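Local coordinates for tubulin-like protein CetZ1 (Haloferax volcanii, PDB 4B46) that binds and hydrolyses GTP as a tubulin-like cytoskeletal protein that controls cell shape and is essential for the rod-shaped cells required for efficient swimming, at residues G69-N72 / E73-A76; R55-I58 / G59-R62; A265-T268 / N269-T272; L306-K309 / G310-G314; I186-E189 / I190-F194. All coordinates share one frame; numbering follows the deposited sequence.

Contact 1. Residues G69-N72 / E73-A76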
loop_
_atom_site.group_PDB
_atom_site.type_symbol
_atom_site.label_atom_id
_atom_site.label_comp_id
_atom_site.label_asym_id
_atom_site.label_seq_id
_atom_site.Cartn_x
_atom_site.Cartn_y
_atom_site.Cartn_z
ATOM N N GLY A 69 -7.433 -11.096 -18.557
ATOM C CA GLY A 69 -6.036 -11.100 -18.952
ATOM C C GLY A 69 -5.434 -9.761 -18.557
ATOM O O GLY A 69 -5.582 -9.324 -17.419
ATOM N N ALA A 70 -4.800 -9.089 -19.508
ATOM C CA ALA A 70 -4.166 -7.804 -19.236
ATOM C C ALA A 70 -4.886 -6.696 -19.991
ATOM O O ALA A 70 -4.289 -5.680 -20.355
ATOM C CB ALA A 70 -2.692 -7.849 -19.631
ATOM N N ASP A 71 -6.179 -6.899 -20.220
ATOM C CA ASP A 71 -7.001 -5.916 -20.902
ATOM C C ASP A 71 -7.597 -5.030 -19.819
ATOM O O ASP A 71 -8.675 -5.315 -19.292
ATOM C CB ASP A 71 -8.111 -6.636 -21.674
ATOM C CG ASP A 71 -8.919 -5.707 -22.569
ATOM O OD1 ASP A 71 -8.901 -4.474 -22.355
ATOM O OD2 ASP A 71 -9.590 -6.228 -23.489
ATOM N N ASN A 72 -6.896 -3.964 -19.469
ATOM C CA ASN A 72 -7.369 -3.146 -18.364
ATOM C C ASN A 72 -8.567 -2.273 -18.745
ATOM O O ASN A 72 -9.363 -1.900 -17.887
ATOM C CB ASN A 72 -6.228 -2.385 -17.672
ATOM C CG ASN A 72 -5.620 -1.294 -18.529
ATOM O OD1 ASN A 72 -5.878 -1.199 -19.718
ATOM N ND2 ASN A 72 -4.770 -0.471 -17.912
ATOM N N GLU A 73 -8.727 -2.003 -20.036
ATOM C CA GLU A 73 -9.904 -1.278 -20.499
ATOM C C GLU A 73 -11.165 -2.094 -20.214
ATOM O O GLU A 73 -12.175 -1.561 -19.736
ATOM C CB GLU A 73 -9.784 -0.983 -21.992
ATOM C CG GLU A 73 -10.871 -0.080 -22.549
ATOM C CD GLU A 73 -10.591 0.334 -23.988
ATOM O OE1 GLU A 73 -9.596 1.056 -24.222
ATOM O OE2 GLU A 73 -11.364 -0.061 -24.887
ATOM N N LEU A 74 -11.093 -3.392 -20.494
ATOM C CA LEU A 74 -12.184 -4.311 -20.191
ATOM C C LEU A 74 -12.336 -4.460 -18.680
ATOM O O LEU A 74 -13.455 -4.573 -18.177
ATOM C CB LEU A 74 -11.960 -5.674 -20.861
ATOM C CG LEU A 74 -12.961 -6.797 -20.556
ATOM C CD1 LEU A 74 -14.388 -6.421 -20.978
ATOM C CD2 LEU A 74 -12.528 -8.095 -21.233
ATOM N N GLY A 75 -11.211 -4.442 -17.962
ATOM C CA GLY A 75 -11.223 -4.483 -16.504
ATOM C C GLY A 75 -11.993 -3.319 -15.908
ATOM O O GLY A 75 -12.748 -3.478 -14.945
ATOM N N ALA A 76 -11.810 -2.138 -16.487
ATOM C CA ALA A 76 -12.544 -0.967 -16.040
ATOM C C ALA A 76 -14.042 -1.091 -16.366
ATOM O O ALA A 76 -14.891 -0.710 -15.568
ATOM C CB ALA A 76 -11.964 0.299 -16.667
HETATM O O HOH W 1 -6.889 -2.314 -22.449
#
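Asp71 passes its backbone carbonyl to Gly75 and Asn72 passes its own to Ala76, the Gly75 N to Asp71 O bond measuring 3.0 Å and the Ala76 N to Asn72 O bond 2.8 Å, which together make the first turn of helix 72-81. Over this turn the Asp71 side chain folds back. Its CG stands anti to the backbone N (chi1 -173°), and OD1 reaches the amide of Leu74 at 3.1 Å from Leu74 N. The N-H points fairly straight at the oxygen, at 162°, yet it meets OD1 from well above the carboxylate plane. Asp71 is thus the N-cap of helix 72-81, its carboxylate and its carbonyl both accepting amides of the opening turn; a negative charge at this end is probably favoured by the helix dipole. A water 3.0 Å from Glu73 N accepts from that amide and probably donates to Asp71 OD1, bridging the two. The Asp71 and Leu74 side chains cross at about a right angle, Leu74 CB lying 3.5 Å from Asp71 CG, while the leucine packs onward against Arg62 and Val63 of helix 60-63. Asn72 turns its amide elsewhere, ND2 being hydrogen-bonded to Ser113 OG of helix 111-126, whose start carries the GTP-binding Thr111 and Gly112. Just upstream, Gly69 touches the bound GDP, and Ala70 O accepts from Asn149 ND2 of helix 144-160. At Gly75 there is little room on the side facing the turn, where the carbonyl oxygens of Asp71 and Asn72 lie close.

Contact 2. Residues R55-I58 / G59-R62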
loop_
_atom_site.group_PDB
_atom_site.type_symbol
_atom_site.label_atom_id
_atom_site.label_comp_id
_atom_site.label_asym_id
_atom_site.label_seq_id
_atom_site.Cartn_x
_atom_site.Cartn_y
_atom_site.Cartn_z
ATOM N N ARG A 55 -15.400 -12.678 -1.010
ATOM C CA ARG A 55 -14.730 -12.853 -2.292
ATOM C C ARG A 55 -15.745 -12.608 -3.401
ATOM O O ARG A 55 -16.696 -13.362 -3.540
ATOM C CB ARG A 55 -14.174 -14.270 -2.399
ATOM C CG ARG A 55 -13.099 -14.590 -1.368
ATOM C CD ARG A 55 -12.682 -16.052 -1.428
ATOM N NE ARG A 55 -12.087 -16.471 -0.164
ATOM C CZ ARG A 55 -11.473 -17.631 0.036
ATOM N NH1 ARG A 55 -11.358 -18.506 -0.953
ATOM N NH2 ARG A 55 -10.964 -17.911 1.229
ATOM N N VAL A 56 -15.558 -11.547 -4.178
ATOM C CA VAL A 56 -16.553 -11.172 -5.170
ATOM C C VAL A 56 -16.053 -11.424 -6.578
ATOM O O VAL A 56 -15.038 -10.864 -6.990
ATOM C CB VAL A 56 -16.922 -9.682 -5.076
ATOM C CG1 VAL A 56 -18.143 -9.385 -5.951
ATOM C CG2 VAL A 56 -17.185 -9.288 -3.643
ATOM N N LEU A 57 -16.780 -12.265 -7.309
ATOM C CA LEU A 57 -16.506 -12.497 -8.721
ATOM C C LEU A 57 -17.316 -11.526 -9.578
ATOM O O LEU A 57 -18.541 -11.511 -9.515
ATOM C CB LEU A 57 -16.864 -13.937 -9.090
ATOM C CG LEU A 57 -16.556 -14.410 -10.512
ATOM C CD1 LEU A 57 -15.045 -14.419 -10.746
ATOM C CD2 LEU A 57 -17.166 -15.796 -10.744
ATOM N N ILE A 58 -16.634 -10.720 -10.381
ATOM C CA ILE A 58 -17.313 -9.802 -11.286
ATOM C C ILE A 58 -17.018 -10.152 -12.741
ATOM O O ILE A 58 -16.145 -10.969 -13.039
ATOM C CB ILE A 58 -16.904 -8.329 -11.049
ATOM C CG1 ILE A 58 -15.407 -8.139 -11.298
ATOM C CG2 ILE A 58 -17.261 -7.888 -9.622
ATOM C CD1 ILE A 58 -14.956 -6.679 -11.264
ATOM N N GLY A 59 -17.756 -9.524 -13.646
ATOM C CA GLY A 59 -17.506 -9.691 -15.066
ATOM C C GLY A 59 -17.957 -11.026 -15.622
ATOM O O GLY A 59 -17.560 -11.399 -16.730
ATOM N N GLN A 60 -18.783 -11.750 -14.875
ATOM C CA GLN A 60 -19.200 -13.080 -15.321
ATOM C C GLN A 60 -19.851 -13.043 -16.709
ATOM O O GLN A 60 -19.613 -13.927 -17.545
ATOM C CB GLN A 60 -20.157 -13.722 -14.312
ATOM C CG GLN A 60 -19.599 -13.874 -12.909
ATOM C CD GLN A 60 -20.087 -12.789 -11.957
ATOM O OE1 GLN A 60 -20.070 -11.594 -12.279
ATOM N NE2 GLN A 60 -20.526 -13.204 -10.774
ATOM N N SER A 61 -20.660 -12.016 -16.958
ATOM C CA SER A 61 -21.356 -11.896 -18.237
ATOM C C SER A 61 -20.405 -11.645 -19.413
ATOM O O SER A 61 -20.790 -11.844 -20.566
ATOM C CB SER A 61 -22.390 -10.775 -18.177
ATOM O OG SER A 61 -21.743 -9.511 -18.123
ATOM N N ARG A 62 -19.180 -11.204 -19.120
ATOM C CA ARG A 62 -18.200 -10.868 -20.156
ATOM C C ARG A 62 -17.086 -11.894 -20.282
ATOM O O ARG A 62 -16.587 -12.131 -21.380
ATOM C CB ARG A 62 -17.534 -9.510 -19.872
ATOM C CG ARG A 62 -18.462 -8.312 -19.811
ATOM C CD ARG A 62 -18.989 -7.916 -21.175
ATOM N NE ARG A 62 -18.004 -7.277 -22.058
ATOM C CZ ARG A 62 -17.666 -5.990 -21.997
ATOM N NH1 ARG A 62 -18.185 -5.201 -21.064
ATOM N NH2 ARG A 62 -16.795 -5.488 -22.863
#
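Leu57 and Gln60 meet across the bend where strand 55-57 gives way to helix 60-63. Gly59, the first residue of the second segment, makes that bend with a positive phi of 74°, a conformation that favours glycine. It occupies the N-cap position: its carbonyl accepts from the amide of Arg62, with Arg62 N 2.9 Å from Gly59 O, while its own N-H is taken by Asp82 OD2. Gln60 comes next and turns back toward the strand. Its chi1 of -58° lays CG against the leucine, 3.8 Å from Leu57 CD2 and 3.9 Å from Leu57 CG, and the bend at chi2 (100°) then brings the amide group back over the Leu57 carbonyl. NE2 approaches Leu57 O to 2.9 Å, but the angle is too poor for a hydrogen bond; this nitrogen is instead bonded to Glu85 OE2 of helix 83-90. The Leu57 side chain, with CG anti to the backbone N, presents CG and CD2 to the aliphatic part of the glutamine, and the two side chains cross obliquely. Further on, Arg62 carries its guanidinium away from the strand to salt bridges with Glu77 and Glu81 of helix 72-81. Ile58, on the other hand, packs into the interior between helices 72-81 and 83-90, contacting Ile78 and Val86. The arrangement is a strand-to-helix turn at the outermost strand of the parallel, Rossmann-like sheet in the tubulin/FtsZ GTPase domain, where strand 55-57 pairs with strand 31-38.

Contact 3. Residues A265-T268 / N269-T272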
loop_
_atom_site.group_PDB
_atom_site.type_symbol
_atom_site.label_atom_id
_atom_site.label_comp_id
_atom_site.label_asym_id
_atom_site.label_seq_id
_atom_site.Cartn_x
_atom_site.Cartn_y
_atom_site.Cartn_z
ATOM N N ALA A 265 21.458 6.517 26.308
ATOM C CA ALA A 265 22.198 6.850 25.096
ATOM C C ALA A 265 22.126 5.711 24.088
ATOM O O ALA A 265 21.978 5.941 22.885
ATOM C CB ALA A 265 23.646 7.168 25.425
ATOM N N HIS A 266 22.242 4.485 24.590
ATOM C CA HIS A 266 22.147 3.301 23.749
ATOM C C HIS A 266 20.818 3.294 23.013
ATOM O O HIS A 266 20.775 3.220 21.788
ATOM C CB HIS A 266 22.304 2.033 24.589
ATOM C CG HIS A 266 22.033 2.232 26.050
ATOM N ND1 HIS A 266 23.018 2.588 26.947
ATOM C CD2 HIS A 266 20.893 2.113 26.770
ATOM C CE1 HIS A 266 22.494 2.685 28.158
ATOM N NE2 HIS A 266 21.208 2.398 28.078
ATOM N N THR A 267 19.733 3.391 23.772
ATOM C CA THR A 267 18.397 3.453 23.195
ATOM C C THR A 267 18.258 4.563 22.147
ATOM O O THR A 267 17.767 4.322 21.041
ATOM C CB THR A 267 17.328 3.617 24.292
ATOM O OG1 THR A 267 17.251 2.410 25.056
ATOM C CG2 THR A 267 15.974 3.895 23.687
ATOM N N THR A 268 18.712 5.766 22.491
ATOM C CA THR A 268 18.584 6.910 21.594
ATOM C C THR A 268 19.347 6.681 20.293
ATOM O O THR A 268 18.794 6.866 19.203
ATOM C CB THR A 268 19.039 8.226 22.266
ATOM O OG1 THR A 268 18.253 8.449 23.437
ATOM C CG2 THR A 268 18.843 9.407 21.328
ATOM N N ASN A 269 20.599 6.248 20.408
ATOM C CA ASN A 269 21.435 5.995 19.233
ATOM C C ASN A 269 20.926 4.862 18.331
ATOM O O ASN A 269 21.037 4.935 17.107
ATOM C CB ASN A 269 22.882 5.723 19.648
ATOM C CG ASN A 269 23.521 6.909 20.337
ATOM O OD1 ASN A 269 23.099 8.050 20.150
ATOM N ND2 ASN A 269 24.547 6.648 21.140
ATOM N N ARG A 270 20.384 3.812 18.937
ATOM C CA ARG A 270 19.817 2.708 18.170
ATOM C C ARG A 270 18.638 3.201 17.332
ATOM O O ARG A 270 18.486 2.837 16.163
ATOM C CB ARG A 270 19.360 1.593 19.114
ATOM C CG ARG A 270 18.832 0.352 18.410
ATOM C CD ARG A 270 17.793 -0.375 19.250
ATOM N NE ARG A 270 16.727 0.533 19.663
ATOM C CZ ARG A 270 16.582 1.001 20.899
ATOM N NH1 ARG A 270 17.426 0.632 21.854
ATOM N NH2 ARG A 270 15.590 1.832 21.180
ATOM N N ILE A 271 17.806 4.038 17.942
ATOM C CA ILE A 271 16.658 4.608 17.262
ATOM C C ILE A 271 17.072 5.517 16.115
ATOM O O ILE A 271 16.547 5.403 15.011
ATOM C CB ILE A 271 15.765 5.399 18.233
ATOM C CG1 ILE A 271 14.993 4.441 19.139
ATOM C CG2 ILE A 271 14.796 6.292 17.465
ATOM C CD1 ILE A 271 14.114 5.144 20.166
ATOM N N THR A 272 18.009 6.424 16.372
ATOM C CA THR A 272 18.407 7.352 15.325
ATOM C C THR A 272 19.075 6.611 14.170
ATOM O O THR A 272 18.946 7.014 13.013
ATOM C CB THR A 272 19.317 8.474 15.853
ATOM O OG1 THR A 272 20.456 7.906 16.508
ATOM C CG2 THR A 272 18.561 9.331 16.834
#
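Thr267 and Arg270 lie alongside each other on the first turns of helix 265-280, an alpha-helix of the CetZ C-terminal domain, away from the nucleotide site. Its backbone is regularly satisfied here: Asn269 N donates to Ala265 O at 2.9 Å, Arg270 N to His266 O, Ile271 N to Thr267 O and Thr272 N to Thr268 O, each four residues back. Thr268 OG1 is engaged twice, by the Thr264 carbonyl one turn earlier and by Asn307 ND2 at the start of helix 308-322. Its chi1 of -59° sets OG1 beside the backbone N, in position for the Thr264 oxygen. Asn269 ND2 comes within 3.2 Å of Ala265 O, but at too poor an angle to bond; that carbonyl accepts from the backbone N-H of Asn269 instead. The Asn269 carbonyl is in turn taken by Ser273 OG. Beyond this polar framework, Thr268 packs on Lys309 and on Arg313, Asn269 and Thr272 also touch Arg313, and Ile271 reaches Asn307. Arg270 bends back at chi3 (53°), which returns its guanidinium over the helix to Thr267. Thr267 O sits over one face of that group, too badly angled to accept from NH2, while Thr267 OG1 lies at its edge and Thr267 CG2 touches Arg270 NH2 at 3.3 Å.

Contact 4. Residues L306-K309 / G310-G314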
loop_
_atom_site.group_PDB
_atom_site.type_symbol
_atom_site.label_atom_id
_atom_site.label_comp_id
_atom_site.label_asym_id
_atom_site.label_seq_id
_atom_site.Cartn_x
_atom_site.Cartn_y
_atom_site.Cartn_z
ATOM N N LEU A 306 12.276 1.813 23.492
ATOM C CA LEU A 306 11.788 3.020 22.831
ATOM C C LEU A 306 11.933 4.187 23.800
ATOM O O LEU A 306 11.781 4.009 25.003
ATOM C CB LEU A 306 10.313 2.871 22.455
ATOM C CG LEU A 306 9.863 1.756 21.513
ATOM C CD1 LEU A 306 8.329 1.672 21.460
ATOM C CD2 LEU A 306 10.428 1.950 20.119
ATOM N N ASN A 307 12.243 5.373 23.285
ATOM C CA ASN A 307 12.246 6.576 24.116
ATOM C C ASN A 307 11.866 7.819 23.320
ATOM O O ASN A 307 11.740 7.754 22.095
ATOM C CB ASN A 307 13.566 6.755 24.895
ATOM C CG ASN A 307 14.761 7.106 24.010
ATOM O OD1 ASN A 307 14.634 7.366 22.816
ATOM N ND2 ASN A 307 15.943 7.123 24.618
ATOM N N ARG A 308 11.662 8.940 24.007
ATOM C CA ARG A 308 11.226 10.153 23.325
ATOM C C ARG A 308 12.380 10.814 22.581
ATOM O O ARG A 308 12.202 11.360 21.494
ATOM C CB ARG A 308 10.589 11.149 24.302
ATOM C CG ARG A 308 9.999 12.364 23.592
ATOM C CD ARG A 308 9.383 13.395 24.534
ATOM N NE ARG A 308 8.637 14.396 23.773
ATOM C CZ ARG A 308 9.143 15.546 23.336
ATOM N NH1 ARG A 308 10.405 15.862 23.596
ATOM N NH2 ARG A 308 8.383 16.386 22.641
ATOM N N LYS A 309 13.566 10.748 23.171
ATOM C CA LYS A 309 14.726 11.450 22.642
ATOM C C LYS A 309 15.118 10.969 21.245
ATOM O O LYS A 309 15.461 11.772 20.380
ATOM C CB LYS A 309 15.904 11.305 23.607
ATOM C CG LYS A 309 17.096 12.192 23.292
ATOM C CD LYS A 309 18.068 12.226 24.466
ATOM C CE LYS A 309 19.286 13.076 24.150
ATOM N NZ LYS A 309 20.153 13.272 25.346
ATOM N N GLY A 310 15.066 9.660 21.027
ATOM C CA GLY A 310 15.443 9.099 19.739
ATOM C C GLY A 310 14.506 9.586 18.663
ATOM O O GLY A 310 14.927 9.945 17.563
ATOM N N ILE A 311 13.225 9.625 19.007
ATOM C CA ILE A 311 12.180 10.037 18.083
ATOM C C ILE A 311 12.294 11.516 17.750
ATOM O O ILE A 311 12.188 11.907 16.586
ATOM C CB ILE A 311 10.779 9.706 18.659
ATOM C CG1 ILE A 311 10.621 8.186 18.787
ATOM C CG2 ILE A 311 9.682 10.299 17.792
ATOM C CD1 ILE A 311 9.251 7.727 19.229
ATOM N N GLU A 312 12.521 12.337 18.773
ATOM C CA GLU A 312 12.723 13.773 18.559
ATOM C C GLU A 312 13.951 14.063 17.689
ATOM O O GLU A 312 13.859 14.827 16.729
ATOM C CB GLU A 312 12.785 14.532 19.886
ATOM C CG GLU A 312 11.422 14.632 20.581
ATOM C CD GLU A 312 10.325 15.138 19.644
ATOM O OE1 GLU A 312 10.363 16.330 19.270
ATOM O OE2 GLU A 312 9.428 14.346 19.280
ATOM N N ARG A 313 15.089 13.451 18.012
ATOM C CA ARG A 313 16.269 13.565 17.152
ATOM C C ARG A 313 15.968 13.032 15.757
ATOM O O ARG A 313 16.430 13.585 14.757
ATOM C CB ARG A 313 17.465 12.812 17.736
ATOM C CG ARG A 313 18.106 13.473 18.953
ATOM C CD ARG A 313 19.339 12.704 19.386
ATOM N NE ARG A 313 20.071 13.400 20.438
ATOM C CZ ARG A 313 21.091 12.878 21.111
ATOM N NH1 ARG A 313 21.496 11.640 20.851
ATOM N NH2 ARG A 313 21.702 13.591 22.052
ATOM N N GLY A 314 15.184 11.959 15.685
ATOM C CA GLY A 314 14.851 11.367 14.401
ATOM C C GLY A 314 14.043 12.313 13.526
ATOM O O GLY A 314 14.305 12.443 12.327
#
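Arg308 and Glu312, one turn apart on helix 308-322, face each other with their flat ends stacked. The glutamate CB lies 3.6 Å from Arg308 O, the carbonyl that accepts the Glu312 N-H. CG then lies over one face of the guanidinium and comes to 3.4 Å from Arg308 NH1. A bend at chi2 (-50°) folds the chain there, leaving CD 3.8 Å from Arg308 NH2 and the carboxylate nearly parallel to the guanidinium, 19° apart. At the tip OE1 stands 3.9 Å from Arg308 NH2, a long salt bridge in which the oxygen is well out of the guanidinium plane and no N-H is aimed at it. The stronger polar partner of OE1 is Arg315 NH1, farther along the helix. Lys309 and Arg313 form a second pair, side by side and pointing the same way, with Lys309 CE over one face of the Arg313 guanidinium and 3.2 Å from Arg313 NH2. Their like charges come close as well, Lys309 NZ being 3.7 Å from Arg313 NH2, which should be somewhat unfavourable. Asn307 closes the helix start. Its OD1 accepts from the amide of Gly310, 2.9 Å from Gly310 N, the N-H approaching from above the carbonyl plane, while the other end of its amide faces helix 265-280. Asn307 O, buried against Ile311 CG1, has no polar partner. This is an N-capped first turn of the crossover helix in a beta-alpha-beta unit, strand 294-301, helix 308-322 and strand 326-333, of the C-terminal domain.

Contact 5. Residues I186-E189 / I190-F194. With GDP (guanosine-5'-diphosphate), chain B.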
loop_
_atom_site.group_PDB
_atom_site.type_symbol
_atom_site.label_atom_id
_atom_site.label_comp_id
_atom_site.label_asym_id
_atom_site.label_seq_id
_atom_site.Cartn_x
_atom_site.Cartn_y
_atom_site.Cartn_z
ATOM N N ILE A 186 8.237 -10.873 -1.994
ATOM C CA ILE A 186 7.834 -9.474 -2.161
ATOM C C ILE A 186 6.596 -9.131 -1.330
ATOM O O ILE A 186 6.548 -8.085 -0.666
ATOM C CB ILE A 186 7.601 -9.113 -3.634
ATOM C CG1 ILE A 186 8.935 -9.107 -4.392
ATOM C CG2 ILE A 186 6.913 -7.750 -3.751
ATOM C CD1 ILE A 186 8.794 -9.087 -5.917
ATOM N N ASN A 187 5.607 -10.018 -1.340
ATOM C CA ASN A 187 4.395 -9.776 -0.555
ATOM C C ASN A 187 4.665 -9.696 0.950
ATOM O O ASN A 187 3.993 -8.953 1.653
ATOM C CB ASN A 187 3.315 -10.824 -0.856
ATOM C CG ASN A 187 2.812 -10.748 -2.289
ATOM O OD1 ASN A 187 3.080 -9.782 -2.999
ATOM N ND2 ASN A 187 2.061 -11.764 -2.713
ATOM N N GLU A 188 5.641 -10.462 1.434
ATOM C CA GLU A 188 6.082 -10.365 2.829
ATOM C C GLU A 188 6.685 -8.996 3.115
ATOM O O GLU A 188 6.415 -8.389 4.148
ATOM C CB GLU A 188 7.133 -11.429 3.136
ATOM C CG GLU A 188 6.589 -12.826 3.333
ATOM C CD GLU A 188 6.179 -13.095 4.772
ATOM O OE1 GLU A 188 6.124 -12.133 5.571
ATOM O OE2 GLU A 188 5.913 -14.271 5.104
ATOM N N GLU A 189 7.512 -8.523 2.188
ATOM C CA GLU A 189 8.136 -7.209 2.303
ATOM C C GLU A 189 7.091 -6.098 2.310
ATOM O O GLU A 189 7.198 -5.126 3.064
ATOM C CB GLU A 189 9.148 -7.003 1.169
ATOM C CG GLU A 189 10.343 -7.967 1.271
ATOM C CD GLU A 189 11.255 -7.933 0.061
ATOM O OE1 GLU A 189 10.758 -7.936 -1.083
ATOM O OE2 GLU A 189 12.483 -7.908 0.257
ATOM N N ILE A 190 6.077 -6.245 1.467
ATOM C CA ILE A 190 5.006 -5.264 1.393
ATOM C C ILE A 190 4.267 -5.200 2.727
ATOM O O ILE A 190 4.096 -4.128 3.314
ATOM C CB ILE A 190 4.019 -5.610 0.259
ATOM C CG1 ILE A 190 4.679 -5.375 -1.112
ATOM C CG2 ILE A 190 2.725 -4.832 0.416
ATOM C CD1 ILE A 190 3.840 -5.848 -2.311
ATOM N N VAL A 191 3.857 -6.360 3.224
ATOM C CA VAL A 191 3.053 -6.409 4.436
ATOM C C VAL A 191 3.832 -5.993 5.703
ATOM O O VAL A 191 3.276 -5.355 6.586
ATOM C CB VAL A 191 2.392 -7.799 4.589
ATOM C CG1 VAL A 191 1.653 -7.882 5.862
ATOM C CG2 VAL A 191 1.416 -8.050 3.431
ATOM N N ASN A 192 5.116 -6.337 5.787
ATOM C CA ASN A 192 5.923 -5.938 6.941
ATOM C C ASN A 192 6.058 -4.428 7.046
ATOM O O ASN A 192 6.115 -3.872 8.133
ATOM C CB ASN A 192 7.320 -6.559 6.875
ATOM C CG ASN A 192 7.325 -8.024 7.260
ATOM O OD1 ASN A 192 6.504 -8.469 8.061
ATOM N ND2 ASN A 192 8.260 -8.785 6.694
ATOM N N ARG A 193 6.120 -3.773 5.899
ATOM C CA ARG A 193 6.307 -2.334 5.850
ATOM C C ARG A 193 5.023 -1.589 6.135
ATOM O O ARG A 193 4.978 -0.756 7.043
ATOM C CB ARG A 193 6.900 -1.924 4.502
ATOM C CG ARG A 193 8.378 -2.283 4.427
ATOM C CD ARG A 193 8.938 -2.339 3.009
ATOM N NE ARG A 193 10.392 -2.455 3.106
ATOM C CZ ARG A 193 11.018 -3.582 3.417
ATOM N NH1 ARG A 193 10.320 -4.696 3.615
ATOM N NH2 ARG A 193 12.337 -3.596 3.522
ATOM N N PHE A 194 3.975 -1.884 5.369
ATOM C CA PHE A 194 2.699 -1.216 5.591
ATOM C C PHE A 194 2.008 -1.698 6.861
ATOM O O PHE A 194 1.210 -0.974 7.469
ATOM C CB PHE A 194 1.802 -1.341 4.358
ATOM C CG PHE A 194 2.337 -0.604 3.159
ATOM C CD1 PHE A 194 2.227 0.774 3.078
ATOM C CD2 PHE A 194 2.976 -1.284 2.130
ATOM C CE1 PHE A 194 2.737 1.467 1.996
ATOM C CE2 PHE A 194 3.494 -0.599 1.044
ATOM C CZ PHE A 194 3.363 0.776 0.970
HETATM P PB GDP B . -5.075 -8.819 -12.683
HETATM O O1B GDP B . -5.592 -8.827 -14.093
HETATM O O2B GDP B . -5.674 -9.925 -11.844
HETATM O O3B GDP B . -5.354 -7.463 -12.090
HETATM O O3A GDP B . -3.501 -9.052 -12.845
HETATM P PA GDP B . -2.538 -9.560 -11.675
HETATM O O1A GDP B . -2.939 -9.018 -10.345
HETATM O O2A GDP B . -2.457 -11.061 -11.699
HETATM O "O5'" GDP B . -1.130 -8.946 -12.173
HETATM C "C5'" GDP B . -1.026 -7.523 -12.264
HETATM C "C4'" GDP B . 0.388 -7.099 -11.912
HETATM O "O4'" GDP B . 0.632 -7.332 -10.535
HETATM C "C3'" GDP B . 1.430 -7.958 -12.602
HETATM O "O3'" GDP B . 1.729 -7.360 -13.856
HETATM C "C2'" GDP B . 2.618 -7.945 -11.652
HETATM O "O2'" GDP B . 3.378 -6.746 -11.814
HETATM C "C1'" GDP B . 1.989 -7.772 -10.303
HETATM N N9 GDP B . 1.787 -8.983 -9.495
HETATM C C8 GDP B . 1.118 -10.101 -9.842
HETATM N N7 GDP B . 1.068 -10.965 -8.793
HETATM C C5 GDP B . 1.687 -10.365 -7.746
HETATM C C6 GDP B . 1.977 -10.690 -6.333
HETATM O O6 GDP B . 1.624 -11.787 -5.823
HETATM N N1 GDP B . 2.642 -9.776 -5.617
HETATM C C2 GDP B . 3.045 -8.594 -6.116
HETATM N N2 GDP B . 3.725 -7.742 -5.313
HETATM N N3 GDP B . 2.808 -8.222 -7.394
HETATM C C4 GDP B . 2.144 -9.055 -8.223
#
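The guanine end of the nucleotide pocket is read by Asn187, a GTP-binding residue on helix 179-198, here holding GDP. Its amide faces the base edge with both functions: OD1 accepts from GDP N1 at 2.7 Å, nearly straight at 161°, and from GDP N2 in a weaker bond, while ND2 donates to GDP O6 at 3.1 Å. This donor-acceptor pattern matches guanine. Ile186 CG2 and Ile190 CD1 each lie 3.6 Å from GDP N2. The two isoleucines also pack on one another, Ile186 CG2 being 3.9 Å from Ile190 CD1. Behind the base the helix carries on: Ile190 N, Val191 N and Asn192 N bond to the carbonyls of Ile186, Asn187 and Glu188. Glu189 O takes two donors from Arg193, a weak bond from the backbone N and a straighter one from NH1, 3.2 Å away and in the guanidinium plane. The Glu189 carboxylate itself is salt-bridged to Lys174. Around the helix, Ile186 and Ile190 pack on Phe167 of strand 163-168, Val191 and Asn192 on Tyr22 of helix 9-26, and Arg193 on Tyr233 of strand 228-237, and Phe194 touches Phe19, Leu165 of strand 163-168 and Val231 of strand 228-237.

From the N terminus, contact 2 comes first, turning strand 55-57 into helix 60-63, and contact 1 follows at the cap of helix 72-81; the two touch where Leu74 packs on Arg62. Contact 5 comes next, on helix 179-198, its nearest atoms about 17 Å from those of contact 1, with GDP meeting residues of both. Contacts 3 and 4 end the series, their centres 8 Å apart, joined through Thr268 and Asn307 so that helices 265-280 and 308-322 meet at their starts. Every contact is local, so none nests within or crosses another. Contacts 1 and 2 lie opposite contacts 3 and 4 across the chain's centre.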